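Local coordinates for protein sialyltransferase 0160 (Photobacterium damselae, PDB 4R84) that probably transfers sialic acid from CMP-sialic acid to a galactoside acceptor, as a sialyltransferase of the GT-B structural group, at residues A[87-91]-A[194-198]; A[259-263]-A[274-279]. All blocks are in the same frame, centred on the assembly; numbering follows the deposited sequence.

Contact 1. Residues A[87-91]-A[194-198]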
# COMPACT_ATOMS: atom_id res chain seq x y z
N GLU A 87 19.59 23.57 -12.38
CA GLU A 87 20.10 22.24 -12.08
C GLU A 87 21.33 22.36 -11.20
O GLU A 87 22.32 22.99 -11.58
CB GLU A 87 20.41 21.46 -13.37
CG GLU A 87 19.15 21.09 -14.12
CD GLU A 87 19.40 20.66 -15.55
OE1 GLU A 87 20.12 21.37 -16.27
OE2 GLU A 87 18.88 19.61 -15.94
N LEU A 88 21.25 21.78 -10.00
CA LEU A 88 22.21 22.00 -8.94
C LEU A 88 22.89 20.70 -8.54
O LEU A 88 22.45 19.63 -8.93
CB LEU A 88 21.52 22.61 -7.73
CG LEU A 88 20.78 23.93 -7.95
CD1 LEU A 88 20.03 24.32 -6.69
CD2 LEU A 88 21.75 25.03 -8.38
N LYS A 89 23.93 20.81 -7.72
CA LYS A 89 24.62 19.63 -7.22
C LYS A 89 23.90 19.13 -5.96
O LYS A 89 24.06 17.98 -5.56
CB LYS A 89 26.07 19.98 -6.87
CG LYS A 89 26.93 20.39 -8.05
CD LYS A 89 28.38 20.56 -7.62
CE LYS A 89 29.27 20.98 -8.79
NZ LYS A 89 29.04 22.41 -9.15
N GLN A 90 23.09 19.99 -5.37
CA GLN A 90 22.32 19.66 -4.16
C GLN A 90 21.18 20.65 -4.02
O GLN A 90 21.19 21.70 -4.65
CB GLN A 90 23.18 19.69 -2.89
CG GLN A 90 23.72 21.06 -2.55
CD GLN A 90 24.62 21.08 -1.32
OE1 GLN A 90 24.83 20.05 -0.68
NE2 GLN A 90 25.12 22.26 -0.97
N ASP A 91 20.22 20.32 -3.16
CA ASP A 91 19.10 21.21 -2.90
C ASP A 91 19.56 22.57 -2.41
O ASP A 91 20.62 22.70 -1.81
CB ASP A 91 18.15 20.60 -1.86
CG ASP A 91 17.44 19.35 -2.35
OD1 ASP A 91 17.64 18.95 -3.52
OD2 ASP A 91 16.66 18.77 -1.56
N LYS A 194 18.13 12.71 -16.04
CA LYS A 194 18.01 13.76 -15.02
C LYS A 194 19.35 14.19 -14.46
O LYS A 194 20.29 13.41 -14.38
CB LYS A 194 17.11 13.29 -13.86
CG LYS A 194 15.73 12.80 -14.26
CD LYS A 194 14.91 13.91 -14.92
CE LYS A 194 13.47 13.46 -15.14
NZ LYS A 194 12.68 14.45 -15.93
N ASN A 195 19.44 15.45 -14.04
CA ASN A 195 20.64 15.95 -13.39
C ASN A 195 20.86 15.29 -12.03
O ASN A 195 22.00 14.94 -11.66
CB ASN A 195 20.55 17.47 -13.24
CG ASN A 195 21.64 18.05 -12.38
OD1 ASN A 195 22.81 18.04 -12.76
ND2 ASN A 195 21.25 18.62 -11.24
N ARG A 196 19.77 15.13 -11.29
CA ARG A 196 19.75 14.43 -10.00
C ARG A 196 18.44 13.67 -9.91
O ARG A 196 17.47 14.05 -10.55
CB ARG A 196 19.87 15.41 -8.82
CG ARG A 196 21.21 16.08 -8.64
CD ARG A 196 21.23 16.86 -7.33
NE ARG A 196 20.32 18.00 -7.33
CZ ARG A 196 19.57 18.36 -6.28
NH1 ARG A 196 19.58 17.63 -5.17
NH2 ARG A 196 18.77 19.43 -6.35
N LEU A 197 18.38 12.61 -9.10
CA LEU A 197 17.13 11.87 -8.96
C LEU A 197 16.98 11.26 -7.57
O LEU A 197 17.91 10.64 -7.06
CB LEU A 197 17.03 10.77 -10.03
CG LEU A 197 15.74 9.93 -9.97
CD1 LEU A 197 14.54 10.81 -10.35
CD2 LEU A 197 15.87 8.71 -10.88
N ASN A 198 15.80 11.45 -6.97
CA ASN A 198 15.39 10.68 -5.80
C ASN A 198 14.44 9.57 -6.23
O ASN A 198 13.51 9.81 -7.00
CB ASN A 198 14.68 11.56 -4.77
CG ASN A 198 15.64 12.50 -4.07
OD1 ASN A 198 16.78 12.15 -3.77
ND2 ASN A 198 15.18 13.72 -3.82
O HOH W 1 17.56 17.44 -15.00
O HOH W 2 15.97 16.73 -3.60

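Contact 2. Residues A[259-263]-A[274-279]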
# COMPACT_ATOMS: atom_id res chain seq x y z
N GLU A 259 23.83 -9.53 9.61
CA GLU A 259 23.57 -9.64 8.18
C GLU A 259 23.32 -8.28 7.50
O GLU A 259 23.14 -8.23 6.27
CB GLU A 259 22.41 -10.59 7.94
CG GLU A 259 22.87 -12.04 8.01
CD GLU A 259 21.74 -13.04 8.04
OE1 GLU A 259 22.03 -14.25 7.96
OE2 GLU A 259 20.57 -12.61 8.14
N VAL A 260 23.34 -7.20 8.26
CA VAL A 260 23.21 -5.88 7.65
C VAL A 260 24.33 -5.66 6.64
O VAL A 260 24.08 -5.23 5.51
CB VAL A 260 23.21 -4.74 8.70
CG1 VAL A 260 23.27 -3.37 8.01
CG2 VAL A 260 21.98 -4.83 9.58
N SER A 261 25.57 -5.96 7.02
CA SER A 261 26.69 -5.76 6.10
C SER A 261 26.57 -6.70 4.90
O SER A 261 27.01 -6.39 3.80
CB SER A 261 28.03 -5.94 6.81
OG SER A 261 28.17 -7.24 7.34
N LEU A 262 25.98 -7.87 5.12
CA LEU A 262 25.74 -8.82 4.04
C LEU A 262 24.82 -8.19 2.98
O LEU A 262 25.10 -8.23 1.78
CB LEU A 262 25.13 -10.10 4.61
CG LEU A 262 25.23 -11.39 3.79
CD1 LEU A 262 26.65 -11.65 3.35
CD2 LEU A 262 24.71 -12.55 4.62
N LEU A 263 23.71 -7.62 3.44
CA LEU A 263 22.79 -6.93 2.54
C LEU A 263 23.49 -5.74 1.87
O LEU A 263 23.40 -5.56 0.66
CB LEU A 263 21.53 -6.48 3.29
CG LEU A 263 20.48 -5.75 2.44
CD1 LEU A 263 20.05 -6.59 1.24
CD2 LEU A 263 19.27 -5.37 3.29
N ALA A 274 24.27 -13.17 -0.49
CA ALA A 274 23.08 -12.44 -0.06
C ALA A 274 22.61 -12.95 1.29
O ALA A 274 22.81 -14.13 1.62
CB ALA A 274 21.98 -12.58 -1.10
N PRO A 275 21.98 -12.08 2.09
CA PRO A 275 21.39 -12.56 3.34
C PRO A 275 20.28 -13.54 3.04
O PRO A 275 19.57 -13.37 2.06
CB PRO A 275 20.83 -11.29 4.01
CG PRO A 275 21.47 -10.18 3.30
CD PRO A 275 21.73 -10.64 1.90
N LYS A 276 20.16 -14.58 3.85
CA LYS A 276 19.07 -15.52 3.69
C LYS A 276 18.04 -15.24 4.79
O LYS A 276 18.38 -14.75 5.87
CB LYS A 276 19.57 -16.97 3.75
CG LYS A 276 18.47 -17.98 3.41
CD LYS A 276 18.93 -19.42 3.53
CE LYS A 276 17.81 -20.39 3.14
NZ LYS A 276 17.47 -20.36 1.69
N GLY A 277 16.79 -15.53 4.48
CA GLY A 277 15.73 -15.41 5.46
C GLY A 277 15.46 -13.98 5.89
O GLY A 277 15.54 -13.06 5.06
N MET A 278 15.17 -13.80 7.18
CA MET A 278 14.71 -12.53 7.71
C MET A 278 15.71 -11.42 7.46
O MET A 278 15.34 -10.25 7.39
CB MET A 278 14.40 -12.65 9.20
CG MET A 278 13.19 -13.54 9.46
SD MET A 278 11.73 -12.97 8.55
CE MET A 278 10.46 -14.07 9.15
N GLY A 279 16.98 -11.80 7.30
CA GLY A 279 18.03 -10.84 7.07
C GLY A 279 17.91 -10.08 5.77
O GLY A 279 18.52 -9.01 5.61
O HOH W 3 22.16 -15.46 5.57

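Contact 1. Residues A[87-91]-A[194-198]
The loop E87–D91 runs beside N195 and R196, with the CA atoms of E87 and N195 6.4 Å apart, at the point where the chain enters strand 197-204. No backbone-to-backbone bond joins the two segments; two polar side chains, N195 and R196, span the gap instead. N195, its CG anti to the backbone N (chi1 171°), points its amide at the loop, and ND2 donates to L88 O at 2.8 Å. L88 O lies close to the plane of that amide. The other hydrogen of such an amide can serve a second acceptor, and N195 ND2 also bonds E42. R196 reaches further, its chain bent at chi3 (-67°), which brings the guanidinium along the loop to D91. R196 NH1 (2.9 Å) and NH2 (3.1 Å) both grip D91 OD1, NH2 on its anti lone pair and NH1 from above the carboxylate plane. That oxygen lies in the guanidinium plane, yet the carboxylate is turned 69° against it. The backbone of Q90 covers one face of the guanidinium, its carbonyl carbon 3.3 Å above the plane. Arginine suits this place because its flat head offers a packing face and several donors at once; NH2 also forms a salt bridge with E42, so two acids probably share its charge. One water bridges E87 OE2 and N195 N, while another donates to D91 OD1 and is weakly bonded by N198 ND2. The contact lies at the surface, where the PKD-like region meets the sialyltransferase region. L88 packs on V115 and R196 on A117, both of strand 106-125; N198 pairs through its backbone with P118 and L120 of that strand, and L197 packs against helix 181-192.

Contact 2. Residues A[259-263]-A[274-279]
The helical turn E259–L263 lies against the returning loop A274–G279 at two points, where the CA atoms of L262 and P275 and those of E259 and G279 are each 5.8 Å apart. P275 wedges its ring against the helix: CG lies 3.4 Å from L263 N, and 3.7 Å from L263 CB. L262 closes in from beside it, with CD2 3.6 Å from P275 CA. The compact, rigid ring of proline suits a place hard against a helical backbone; L263 N is already bonded to E259 O within the helix, so an apolar ring can lie against it without cost. At the other point E259 stretches out beyond CG, laying OE2 3.3 Å from G279 CA. G279, with no side chain, lets the carboxylate oxygen come this close to its CA. E259 OE1 accepts from a water at 2.7 Å, and that water accepts from K276 N at 2.8 Å. No direct hydrogen bond joins the segments, so the contact is held by apolar packing around P275, while a bridging water links the carboxylate to the loop backbone.

In the fold
From the N terminus the chain first builds the PKD-like strands, and residues 87-91 lie between strands 81-84 and 92-101. Strand 106-125 then carries it into the sialyltransferase region, and after helix 181-192 contact 1 closes a loop of about a hundred residues by bringing 194-198 back to that early turn. Contact 2 follows in series, neither enclosed by contact 1 nor crossing it: a short excursion from helix 252-267 returns to the same helix on the way to strand 290-294. Their centres lie about 31 Å apart and their nearest atoms about 18 Å, so the two do not touch. Contact 1 ties two regions of the protein together, whereas contact 2 fastens a local connection within one.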